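Local coordinates for protein Nrps/pks (Streptomyces albus, PDB 4OPE) that probably catalyses the decarboxylative condensation that lengthens a polyketide chain, as one ketosynthase domain of the "AT-less" oxazolomycin synthase OzmH, at residues E8-V14 with D259-V265; G34-V38 with S347-H351; C37-P42 with K65-W69; A186-R191 with L247-R251. All coordinates share one frame; numbering follows the deposited sequence.

Interaction 1 of 4, residues E8-V14 with D259-V265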
loop_
_atom_site.group_PDB
_atom_site.type_symbol
_atom_site.label_atom_id
_atom_site.label_comp_id
_atom_site.label_asym_id
_atom_site.label_seq_id
_atom_site.Cartn_x
_atom_site.Cartn_y
_atom_site.Cartn_z
ATOM N N GLU A 8 2.259 -21.593 12.259
ATOM C CA GLU A 8 1.687 -20.344 12.638
ATOM C C GLU A 8 2.722 -19.270 12.348
ATOM O O GLU A 8 3.919 -19.550 12.252
ATOM C CB GLU A 8 1.334 -20.379 14.127
ATOM C CG GLU A 8 0.717 -21.697 14.613
ATOM C CD GLU A 8 0.301 -21.633 16.077
ATOM O OE1 GLU A 8 1.217 -21.683 16.940
ATOM O OE2 GLU A 8 -0.932 -21.525 16.352
ATOM N N ILE A 9 2.258 -18.040 12.218
ATOM C CA ILE A 9 3.141 -16.937 12.187
ATOM C C ILE A 9 3.282 -16.429 13.591
ATOM O O ILE A 9 2.295 -16.408 14.317
ATOM C CB ILE A 9 2.554 -15.814 11.384
ATOM C CG1 ILE A 9 2.233 -16.294 9.976
ATOM C CG2 ILE A 9 3.523 -14.646 11.346
ATOM C CD1 ILE A 9 3.409 -16.888 9.271
ATOM N N VAL A 10 4.495 -15.992 13.957
ATOM C CA VAL A 10 4.761 -15.375 15.249
ATOM C C VAL A 10 5.538 -14.085 15.104
ATOM O O VAL A 10 6.162 -13.834 14.081
ATOM C CB VAL A 10 5.578 -16.287 16.158
ATOM C CG1 VAL A 10 4.822 -17.593 16.422
ATOM C CG2 VAL A 10 6.961 -16.567 15.564
ATOM N N ILE A 11 5.455 -13.264 16.136
ATOM C CA ILE A 11 6.158 -12.031 16.205
ATOM C C ILE A 11 7.376 -12.269 17.091
ATOM O O ILE A 11 7.264 -12.670 18.248
ATOM C CB ILE A 11 5.311 -10.933 16.883
ATOM C CG1 ILE A 11 4.142 -10.514 16.000
ATOM C CG2 ILE A 11 6.156 -9.693 17.249
ATOM C CD1 ILE A 11 3.203 -9.559 16.708
ATOM N N VAL A 12 8.540 -11.934 16.583
ATOM C CA VAL A 12 9.742 -12.173 17.337
ATOM C C VAL A 12 10.509 -10.921 17.673
ATOM O O VAL A 12 11.588 -11.013 18.156
ATOM C CB VAL A 12 10.683 -13.108 16.581
ATOM C CG1 VAL A 12 9.966 -14.384 16.211
ATOM C CG2 VAL A 12 11.266 -12.421 15.343
ATOM N N GLY A 13 9.986 -9.750 17.390
ATOM C CA GLY A 13 10.634 -8.516 17.892
ATOM C C GLY A 13 9.735 -7.339 17.626
ATOM O O GLY A 13 8.899 -7.398 16.770
ATOM N N VAL A 14 9.930 -6.268 18.349
ATOM C CA VAL A 14 9.121 -5.063 18.149
ATOM C C VAL A 14 9.942 -3.858 18.516
ATOM O O VAL A 14 10.798 -3.931 19.396
ATOM C CB VAL A 14 7.804 -5.112 19.002
ATOM C CG1 VAL A 14 8.087 -5.422 20.491
ATOM C CG2 VAL A 14 6.947 -3.849 18.839
ATOM N N ASP A 259 14.496 -17.896 18.779
ATOM C CA ASP A 259 14.089 -16.496 18.971
ATOM C C ASP A 259 13.252 -16.416 20.214
ATOM O O ASP A 259 12.591 -17.375 20.570
ATOM C CB ASP A 259 13.254 -15.961 17.831
ATOM C CG ASP A 259 13.969 -15.980 16.532
ATOM O OD1 ASP A 259 15.072 -15.418 16.417
ATOM O OD2 ASP A 259 13.419 -16.579 15.600
ATOM N N ARG A 260 13.267 -15.263 20.862
ATOM C CA ARG A 260 12.271 -14.983 21.864
ATOM C C ARG A 260 10.957 -14.667 21.112
ATOM O O ARG A 260 10.917 -13.780 20.268
ATOM C CB ARG A 260 12.738 -13.828 22.754
ATOM C CG ARG A 260 11.787 -13.464 23.864
ATOM C CD ARG A 260 12.420 -12.469 24.818
ATOM N NE ARG A 260 12.966 -11.300 24.113
ATOM C CZ ARG A 260 13.477 -10.229 24.713
ATOM N NH1 ARG A 260 13.490 -10.142 26.041
ATOM N NH2 ARG A 260 13.943 -9.226 23.980
ATOM N N VAL A 261 9.906 -15.435 21.381
ATOM C CA VAL A 261 8.611 -15.247 20.725
ATOM C C VAL A 261 7.718 -14.315 21.565
ATOM O O VAL A 261 7.449 -14.566 22.727
ATOM C CB VAL A 261 7.952 -16.609 20.502
ATOM C CG1 VAL A 261 6.558 -16.453 19.966
ATOM C CG2 VAL A 261 8.743 -17.393 19.493
ATOM N N LEU A 262 7.248 -13.236 20.971
ATOM C CA LEU A 262 6.459 -12.249 21.706
ATOM C C LEU A 262 4.978 -12.533 21.707
ATOM O O LEU A 262 4.248 -12.070 22.597
ATOM C CB LEU A 262 6.679 -10.869 21.095
ATOM C CG LEU A 262 7.853 -10.054 21.657
ATOM C CD1 LEU A 262 8.994 -10.938 22.055
ATOM C CD2 LEU A 262 8.370 -9.043 20.680
ATOM N N ALA A 263 4.518 -13.249 20.685
ATOM C CA ALA A 263 3.103 -13.522 20.514
ATOM C C ALA A 263 2.913 -14.370 19.269
ATOM O O ALA A 263 3.672 -14.288 18.301
ATOM C CB ALA A 263 2.314 -12.224 20.375
ATOM N N VAL A 264 1.878 -15.180 19.307
ATOM C CA VAL A 264 1.469 -15.936 18.157
ATOM C C VAL A 264 0.342 -15.169 17.530
ATOM O O VAL A 264 -0.638 -14.808 18.222
ATOM C CB VAL A 264 0.903 -17.303 18.588
ATOM C CG1 VAL A 264 0.367 -18.067 17.396
ATOM C CG2 VAL A 264 1.967 -18.087 19.322
ATOM N N VAL A 265 0.456 -14.954 16.224
ATOM C CA VAL A 265 -0.583 -14.313 15.471
ATOM C C VAL A 265 -1.638 -15.327 15.067
ATOM O O VAL A 265 -1.508 -15.980 14.047
ATOM C CB VAL A 265 0.010 -13.665 14.243
ATOM C CG1 VAL A 265 -1.093 -13.009 13.382
ATOM C CG2 VAL A 265 1.030 -12.622 14.710
#
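Leu262 lays its CD2 methyl over Gly13 and the neighbouring valine, 3.6 Å from Val14 CG1. That CG1 stands between the backbone N and the carbonyl carbon of Val14 (chi1 52°), which brings it up against the leucine. Ile11 is gripped by both of its branches: CG2 meets Leu262 CB, and CG1 lies 4.0 Å from Val265 CG2, the side chains crossing at about a right angle in each case. Ile11, Ala263 and Val265 share one face of the sheet with Ile9, and helix 178-192 packs on it through Cys187 and Ile190. On the face that bears Val10 and Val264, Val10 CG1 touches Val264 CG2, and helix 251-256 covers this side; Val10 CB also lies 3.9 Å from Val261 CG1.

The backbones explain these pairings. Strand segments 9-14 and 263-265 approach to 4.7 Å with their directions 145° apart, so they run antiparallel with a marked twist. Ile11 N donates to Ala263 O at 3.0 Å, nearly straight, yet Ile11 O accepts from Leu262 N at 2.8 Å rather than from the residue that received its N-H. Two residues, Leu262 and Ala263, thus stand opposite Ile11, and the near-helical psi of Leu262 (-26°) fits a classic beta bulge. Beyond it, Val265 N donates to Ile9 O at 3.0 Å. Strand 9-17 is flanked on its other edge by strand 242-250, and this helix-covered pairing belongs to the central mixed sheet of the thiolase fold.

Interaction 2 of 4, residues G34-V38 with S347-H351; sequences GRDCV and SGIGH
Cys37 and Gly348 are joined by a backbone hydrogen bond across the segments: Cys37 N donates to Gly348 O at 2.9 Å with an N-H...O angle of 166°. The donor lies 20° off the carbonyl plane, and Cys37 CB approaches the same oxygen to 3.6 Å.

A second polar interaction sets the shape of the loop. Asp36 OD1 accepts from Val38 N at 3.1 Å, on the anti side of the carboxylate, closing an Asx turn round Cys37. With CG anti to the backbone N (chi1 180°) the carboxylate reaches forward along its own chain, toward Val38, and its other oxygen, OD2, forms a salt bridge with Arg226. An alanine at Asp36 would remove both bonds, is likely to let the turn relax, and would leave Arg226 without this partner.

The one apolar pair, Cys37 CB with Ile349 CG2, is loose at 4.4 Å; Val38 CG2 also approaches the backbone at Ile349 O, 4.0 Å away, beside the chain where Gly350 leaves the helix with a positive phi. His351, just beyond, reaches Cys176, consistent with a position near a ketosynthase active site.

The loop begins at Gly34, in a Schellman motif that ends helix 24-33, and leads into strand 39-40; the Cys37-Gly348 bond fastens it to the end of the short helix 346-349. Cys37 also touches Asn30 of helix 24-33, and Ile349 packs on Ala359 of helix 356-370.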
loop_
_atom_site.group_PDB
_atom_site.type_symbol
_atom_site.label_atom_id
_atom_site.label_comp_id
_atom_site.label_asym_id
_atom_site.label_seq_id
_atom_site.Cartn_x
_atom_site.Cartn_y
_atom_site.Cartn_z
ATOM N N GLY A 34 -0.402 5.277 33.556
ATOM C CA GLY A 34 -1.558 5.983 33.049
ATOM C C GLY A 34 -1.193 7.408 32.674
ATOM O O GLY A 34 -1.928 8.340 32.988
ATOM N N ARG A 35 -0.075 7.588 31.983
ATOM C CA ARG A 35 0.395 8.913 31.675
ATOM C C ARG A 35 -0.289 9.528 30.486
ATOM O O ARG A 35 -0.458 8.912 29.452
ATOM C CB ARG A 35 1.877 8.887 31.413
ATOM C CG ARG A 35 2.488 10.232 31.045
ATOM C CD ARG A 35 3.991 10.022 30.917
ATOM N NE ARG A 35 4.721 11.266 30.859
ATOM C CZ ARG A 35 6.013 11.387 30.581
ATOM N NH1 ARG A 35 6.744 10.311 30.319
ATOM N NH2 ARG A 35 6.577 12.596 30.546
ATOM N N ASP A 36 -0.648 10.793 30.637
ATOM C CA ASP A 36 -1.271 11.525 29.567
ATOM C C ASP A 36 -0.158 12.210 28.854
ATOM O O ASP A 36 0.451 13.110 29.413
ATOM C CB ASP A 36 -2.237 12.538 30.123
ATOM C CG ASP A 36 -2.921 13.335 29.043
ATOM O OD1 ASP A 36 -2.491 13.265 27.853
ATOM O OD2 ASP A 36 -3.904 14.023 29.406
ATOM N N CYS A 37 0.106 11.779 27.617
ATOM C CA CYS A 37 1.272 12.227 26.854
ATOM C C CYS A 37 0.969 13.325 25.833
ATOM O O CYS A 37 1.825 13.681 25.017
ATOM C CB CYS A 37 1.896 11.025 26.146
ATOM S SG CYS A 37 2.297 9.673 27.280
ATOM N N VAL A 38 -0.241 13.867 25.861
ATOM C CA VAL A 38 -0.620 14.882 24.898
ATOM C C VAL A 38 -0.145 16.270 25.313
ATOM O O VAL A 38 -0.135 16.594 26.480
ATOM C CB VAL A 38 -2.134 14.880 24.683
ATOM C CG1 VAL A 38 -2.540 16.149 23.985
ATOM C CG2 VAL A 38 -2.539 13.652 23.866
ATOM N N SER A 347 -6.102 6.772 24.343
ATOM C CA SER A 347 -6.518 7.624 25.456
ATOM C C SER A 347 -5.308 8.245 26.142
ATOM O O SER A 347 -5.397 9.316 26.755
ATOM C CB SER A 347 -7.348 6.831 26.431
ATOM O OG SER A 347 -6.580 5.789 27.036
ATOM N N GLY A 348 -4.154 7.635 25.971
ATOM C CA GLY A 348 -2.926 8.169 26.514
ATOM C C GLY A 348 -2.038 8.975 25.593
ATOM O O GLY A 348 -1.530 10.039 25.981
ATOM N N ILE A 349 -1.831 8.485 24.373
ATOM C CA ILE A 349 -0.980 9.195 23.407
ATOM C C ILE A 349 -1.721 9.897 22.297
ATOM O O ILE A 349 -1.121 10.651 21.570
ATOM C CB ILE A 349 -0.003 8.229 22.699
ATOM C CG1 ILE A 349 -0.747 7.149 21.931
ATOM C CG2 ILE A 349 0.872 7.535 23.715
ATOM C CD1 ILE A 349 0.137 6.422 20.973
ATOM N N GLY A 350 -2.988 9.583 22.091
ATOM C CA GLY A 350 -3.716 10.143 20.958
ATOM C C GLY A 350 -3.846 9.184 19.801
ATOM O O GLY A 350 -3.429 8.064 19.884
ATOM N N HIS A 351 -4.430 9.646 18.721
ATOM C CA HIS A 351 -4.683 8.850 17.572
ATOM C C HIS A 351 -3.492 8.967 16.636
ATOM O O HIS A 351 -3.377 9.952 15.917
ATOM C CB HIS A 351 -5.906 9.427 16.893
ATOM C CG HIS A 351 -6.401 8.642 15.727
ATOM N ND1 HIS A 351 -5.665 7.653 15.131
ATOM C CD2 HIS A 351 -7.576 8.688 15.053
ATOM C CE1 HIS A 351 -6.346 7.139 14.117
ATOM N NE2 HIS A 351 -7.509 7.748 14.047
#

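Interaction 3 of 4, residues C37-P42 with K65-W69; sequences CVEEVP and KWGGW
Cys37 and Trp69 are bridged by a water, which donates to Cys37 O and accepts from Trp69 N at 3.0 Å. Val38 sets CG1 against Trp66 CB, 3.8 Å away, the two side chains crossing at about a right angle. Glu39 carries the pairing proper: its N donates to Gly67 O at 2.9 Å (170°), and its O accepts from Gly67 N at 2.7 Å. This is the hydrogen-bonded pair of a small two-stranded antiparallel sheet, 39-40 with 66-67; the 22 residues between segments 37-42 and 65-69 hold neither helix nor strand. Glu39 O takes a second donor, Trp69 NE1, at 3.1 Å; the indole N-H points at it almost in the ring plane but arrives from above the carbonyl, 64° out of plane. A leucine in place of Trp69 would remove that second donor and would probably open a gap between Pro42 and Gly67, whose carbonyl carbon lies over the ring face opposite the proline.

Glu40, in the non-hydrogen-bonded pair with Trp66, runs side by side with the extended Lys65 chain, and Lys65 NZ closes a salt bridge to Glu40 OE2 at 3.1 Å, from above the carboxylate plane. Val41 N donates to Lys65 O at 2.8 Å, while Val41 CG2 touches Trp69 CZ2. Pro42 places CD over the Trp69 five-membered ring, 12° off its normal and 3.4 Å from the centroid, a CH-pi contact.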
loop_
_atom_site.group_PDB
_atom_site.type_symbol
_atom_site.label_atom_id
_atom_site.label_comp_id
_atom_site.label_asym_id
_atom_site.label_seq_id
_atom_site.Cartn_x
_atom_site.Cartn_y
_atom_site.Cartn_z
ATOM N N CYS A 37 0.106 11.779 27.617
ATOM C CA CYS A 37 1.272 12.227 26.854
ATOM C C CYS A 37 0.969 13.325 25.833
ATOM O O CYS A 37 1.825 13.681 25.017
ATOM C CB CYS A 37 1.896 11.025 26.146
ATOM S SG CYS A 37 2.297 9.673 27.280
ATOM N N VAL A 38 -0.241 13.867 25.861
ATOM C CA VAL A 38 -0.620 14.882 24.898
ATOM C C VAL A 38 -0.145 16.270 25.313
ATOM O O VAL A 38 -0.135 16.594 26.480
ATOM C CB VAL A 38 -2.134 14.880 24.683
ATOM C CG1 VAL A 38 -2.540 16.149 23.985
ATOM C CG2 VAL A 38 -2.539 13.652 23.866
ATOM N N GLU A 39 0.234 17.084 24.342
ATOM C CA GLU A 39 0.777 18.429 24.584
ATOM C C GLU A 39 0.328 19.391 23.469
ATOM O O GLU A 39 -0.143 18.979 22.419
ATOM C CB GLU A 39 2.317 18.434 24.614
ATOM C CG GLU A 39 2.989 17.748 25.787
ATOM C CD GLU A 39 2.797 18.466 27.117
ATOM O OE1 GLU A 39 3.203 17.886 28.167
ATOM O OE2 GLU A 39 2.217 19.588 27.125
ATOM N N GLU A 40 0.464 20.683 23.747
ATOM C CA GLU A 40 0.228 21.720 22.772
ATOM C C GLU A 40 1.250 21.634 21.684
ATOM O O GLU A 40 2.341 21.167 21.927
ATOM C CB GLU A 40 0.294 23.098 23.405
ATOM C CG GLU A 40 -0.963 23.417 24.208
ATOM C CD GLU A 40 -1.047 24.870 24.692
ATOM O OE1 GLU A 40 -0.339 25.751 24.107
ATOM O OE2 GLU A 40 -1.842 25.104 25.652
ATOM N N VAL A 41 0.892 22.091 20.489
ATOM C CA VAL A 41 1.843 22.181 19.397
ATOM C C VAL A 41 3.172 22.825 19.830
ATOM O O VAL A 41 3.201 23.912 20.391
ATOM C CB VAL A 41 1.317 22.965 18.188
ATOM C CG1 VAL A 41 2.374 22.915 17.103
ATOM C CG2 VAL A 41 0.010 22.383 17.655
ATOM N N PRO A 42 4.272 22.125 19.599
ATOM C CA PRO A 42 5.528 22.702 20.003
ATOM C C PRO A 42 5.907 23.911 19.167
ATOM O O PRO A 42 5.682 23.913 17.980
ATOM C CB PRO A 42 6.530 21.559 19.782
ATOM C CG PRO A 42 5.714 20.336 19.898
ATOM C CD PRO A 42 4.349 20.669 19.405
ATOM N N LYS A 65 -5.238 22.719 19.447
ATOM C CA LYS A 65 -3.829 23.045 19.473
ATOM C C LYS A 65 -2.972 21.961 20.146
ATOM O O LYS A 65 -1.883 22.250 20.650
ATOM C CB LYS A 65 -3.673 24.357 20.218
ATOM C CG LYS A 65 -4.409 24.373 21.542
ATOM C CD LYS A 65 -4.102 25.632 22.327
ATOM C CE LYS A 65 -4.798 25.614 23.669
ATOM N NZ LYS A 65 -4.253 26.648 24.587
ATOM N N TRP A 66 -3.438 20.716 20.117
ATOM C CA TRP A 66 -2.798 19.646 20.849
ATOM C C TRP A 66 -2.389 18.533 19.918
ATOM O O TRP A 66 -2.927 18.405 18.805
ATOM C CB TRP A 66 -3.751 19.082 21.887
ATOM C CG TRP A 66 -4.218 20.098 22.911
ATOM C CD1 TRP A 66 -3.532 20.533 24.024
ATOM C CD2 TRP A 66 -5.468 20.779 22.930
ATOM N NE1 TRP A 66 -4.274 21.455 24.706
ATOM C CE2 TRP A 66 -5.470 21.619 24.069
ATOM C CE3 TRP A 66 -6.574 20.777 22.089
ATOM C CZ2 TRP A 66 -6.543 22.429 24.400
ATOM C CZ3 TRP A 66 -7.647 21.599 22.405
ATOM C CH2 TRP A 66 -7.621 22.415 23.562
ATOM N N GLY A 67 -1.437 17.724 20.391
ATOM C CA GLY A 67 -1.116 16.471 19.738
ATOM C C GLY A 67 -0.252 15.552 20.565
ATOM O O GLY A 67 0.227 15.931 21.650
ATOM N N GLY A 68 -0.056 14.332 20.050
ATOM C CA GLY A 68 0.999 13.434 20.549
ATOM C C GLY A 68 2.255 13.625 19.750
ATOM O O GLY A 68 2.287 13.269 18.588
ATOM N N TRP A 69 3.287 14.208 20.345
ATOM C CA TRP A 69 4.471 14.623 19.590
ATOM C C TRP A 69 5.618 13.721 19.879
ATOM O O TRP A 69 5.816 13.366 21.023
ATOM C CB TRP A 69 4.870 16.042 19.958
ATOM C CG TRP A 69 3.727 16.942 19.790
ATOM C CD1 TRP A 69 2.907 17.394 20.759
ATOM C CD2 TRP A 69 3.199 17.422 18.563
ATOM N NE1 TRP A 69 1.931 18.164 20.222
ATOM C CE2 TRP A 69 2.092 18.199 18.867
ATOM C CE3 TRP A 69 3.586 17.303 17.230
ATOM C CZ2 TRP A 69 1.339 18.822 17.896
ATOM C CZ3 TRP A 69 2.858 17.949 16.271
ATOM C CH2 TRP A 69 1.741 18.675 16.603
HETATM O O HOH W 1 3.184 15.010 23.257
HETATM O O HOH W 2 -3.071 23.338 26.732
#

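Interaction 4 of 4, residues A186-R191 with L247-R251; sequences ACRAIR and LLKRR
Cys187 and Leu248 mark where helix segment 186-191 comes close to strand segment 247-250, with their CA atoms 7.5 Å apart. The two axes approach to 9.1 Å and their N-to-C directions differ by 30°, so the helix lies roughly along the strand, helix 178-192 being packed on a face of the central mixed sheet, as in the thiolase fold. Adjoining strands share its cover: Ile190 also touches Ile9 of strand 9-17 and Ala198 of strand 197-204.

Leu248 projects at the helix from the strand. Its CD1 methyl reaches Ala186 CB at 3.5 Å, with a looser neighbour in Cys187 SG, while Ile190 CD1 lies 3.8 Å from Leu248 CB; Ile190 and Leu248 cross at about a right angle. The second branch of Ile190 serves another partner, CG2 standing 4.0 Å from Arg250 CG.

Arg250 slides past Ile190 in the opposite direction. It stays extended from CG to NE, which carries the guanidinium out to the last turn of the helix. There Ile190 CG2 lies over one face of the group, toward its rim, and Arg250 NH2 makes a weak hydrogen bond to Arg191 O, 3.5 Å long with a bent N-H...O angle of 136°.

The contact thus grades from an apolar interior at Ala186 and Leu248 to a charged margin, where a cation near the helix C-terminal carbonyls is probably favoured by their partial negative charge.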
loop_
_atom_site.group_PDB
_atom_site.type_symbol
_atom_site.label_atom_id
_atom_site.label_comp_id
_atom_site.label_asym_id
_atom_site.label_seq_id
_atom_site.Cartn_x
_atom_site.Cartn_y
_atom_site.Cartn_z
ATOM N N ALA A 186 1.725 -8.874 5.437
ATOM C CA ALA A 186 2.961 -9.544 5.785
ATOM C C ALA A 186 2.742 -11.011 6.174
ATOM O O ALA A 186 3.549 -11.889 5.817
ATOM C CB ALA A 186 3.657 -8.822 6.921
ATOM N N CYS A 187 1.674 -11.276 6.919
ATOM C CA CYS A 187 1.369 -12.623 7.335
ATOM C C CYS A 187 1.008 -13.465 6.147
ATOM O O CYS A 187 1.455 -14.614 6.062
ATOM C CB CYS A 187 0.247 -12.646 8.332
ATOM S SG CYS A 187 0.754 -11.994 9.942
ATOM N N ARG A 188 0.270 -12.921 5.193
ATOM C CA ARG A 188 -0.119 -13.758 4.072
ATOM C C ARG A 188 1.027 -13.930 3.104
ATOM O O ARG A 188 1.110 -14.935 2.441
ATOM C CB ARG A 188 -1.361 -13.237 3.371
ATOM C CG ARG A 188 -2.615 -13.278 4.263
ATOM C CD ARG A 188 -3.324 -14.639 4.281
ATOM N NE ARG A 188 -4.760 -14.516 3.979
ATOM C CZ ARG A 188 -5.739 -14.391 4.880
ATOM N NH1 ARG A 188 -5.502 -14.333 6.197
ATOM N NH2 ARG A 188 -6.988 -14.298 4.456
ATOM N N ALA A 189 1.944 -12.970 3.044
ATOM C CA ALA A 189 3.127 -13.119 2.190
ATOM C C ALA A 189 3.931 -14.271 2.685
ATOM O O ALA A 189 4.431 -15.057 1.906
ATOM C CB ALA A 189 3.981 -11.866 2.229
ATOM N N ILE A 190 4.066 -14.377 3.995
ATOM C CA ILE A 190 4.835 -15.475 4.552
ATOM C C ILE A 190 4.140 -16.825 4.268
ATOM O O ILE A 190 4.763 -17.683 3.748
ATOM C CB ILE A 190 5.137 -15.266 6.041
ATOM C CG1 ILE A 190 6.074 -14.056 6.217
ATOM C CG2 ILE A 190 5.760 -16.521 6.622
ATOM C CD1 ILE A 190 6.230 -13.572 7.642
ATOM N N ARG A 191 2.856 -16.976 4.584
ATOM C CA ARG A 191 2.102 -18.196 4.264
ATOM C C ARG A 191 2.163 -18.548 2.793
ATOM O O ARG A 191 2.363 -19.690 2.454
ATOM C CB ARG A 191 0.631 -18.097 4.693
ATOM C CG ARG A 191 0.432 -18.129 6.197
ATOM C CD ARG A 191 -1.024 -18.262 6.617
ATOM N NE ARG A 191 -1.689 -16.951 6.735
ATOM C CZ ARG A 191 -1.854 -16.237 7.873
ATOM N NH1 ARG A 191 -2.497 -15.062 7.831
ATOM N NH2 ARG A 191 -1.396 -16.657 9.066
ATOM N N LEU A 247 8.562 -7.844 13.793
ATOM C CA LEU A 247 9.281 -8.774 12.889
ATOM C C LEU A 247 8.612 -10.111 12.968
ATOM O O LEU A 247 8.395 -10.631 14.061
ATOM C CB LEU A 247 10.770 -8.888 13.258
ATOM C CG LEU A 247 11.615 -9.696 12.241
ATOM C CD1 LEU A 247 11.743 -8.980 10.934
ATOM C CD2 LEU A 247 13.001 -9.928 12.757
ATOM N N LEU A 248 8.292 -10.651 11.802
ATOM C CA LEU A 248 7.451 -11.837 11.683
ATOM C C LEU A 248 8.183 -13.042 11.082
ATOM O O LEU A 248 9.115 -12.889 10.287
ATOM C CB LEU A 248 6.246 -11.494 10.827
ATOM C CG LEU A 248 5.415 -10.303 11.316
ATOM C CD1 LEU A 248 4.571 -9.732 10.186
ATOM C CD2 LEU A 248 4.522 -10.729 12.465
ATOM N N LYS A 249 7.741 -14.228 11.471
ATOM C CA LYS A 249 8.456 -15.490 11.212
ATOM C C LYS A 249 7.465 -16.643 11.354
ATOM O O LYS A 249 6.528 -16.534 12.136
ATOM C CB LYS A 249 9.504 -15.693 12.302
ATOM C CG LYS A 249 10.913 -16.047 11.881
ATOM C CD LYS A 249 11.894 -15.441 12.859
ATOM C CE LYS A 249 13.346 -15.546 12.392
ATOM N NZ LYS A 249 14.146 -14.365 12.872
ATOM N N ARG A 250 7.679 -17.746 10.645
ATOM C CA ARG A 250 6.996 -19.001 10.967
ATOM C C ARG A 250 7.429 -19.518 12.320
ATOM O O ARG A 250 8.623 -19.436 12.648
ATOM C CB ARG A 250 7.305 -20.065 9.941
ATOM C CG ARG A 250 6.554 -19.864 8.658
ATOM C CD ARG A 250 6.800 -21.023 7.747
ATOM N NE ARG A 250 6.355 -20.798 6.377
ATOM C CZ ARG A 250 5.096 -20.929 5.964
ATOM N NH1 ARG A 250 4.114 -21.237 6.824
ATOM N NH2 ARG A 250 4.820 -20.733 4.676
ATOM N N ARG A 251 6.486 -20.055 13.108
ATOM C CA ARG A 251 6.846 -20.596 14.429
ATOM C C ARG A 251 8.037 -21.553 14.355
ATOM O O ARG A 251 8.980 -21.435 15.142
ATOM C CB ARG A 251 5.696 -21.332 15.110
ATOM C CG ARG A 251 5.907 -21.388 16.625
ATOM C CD ARG A 251 5.340 -22.611 17.332
ATOM N NE ARG A 251 3.973 -22.452 17.854
ATOM C CZ ARG A 251 3.618 -21.767 18.956
ATOM N NH1 ARG A 251 2.329 -21.751 19.299
ATOM N NH2 ARG A 251 4.511 -21.080 19.707
#

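Interactions 1 and 4 are buried and work on the same central sheet: strands 9-17 and 242-250 are neighbours in it, Val10 N probably bonds to Lys249 O, and Ile9 and Ile11 pack on Ile190 and Leu248. Interaction 1 is strand to strand, interaction 4 helix to strand; the salt bridge from Glu8 to Arg251 ties their partly exposed ends together. On the other side of the chain's centre, interactions 2 and 3 share Cys37 and Val38 and are only partly buried. Their centres lie 26 to 35 Å from the first pair; interaction 2 rests on a backbone hydrogen bond beside an Asx turn, interaction 3 on a short sheet with a salt bridge and indole packing.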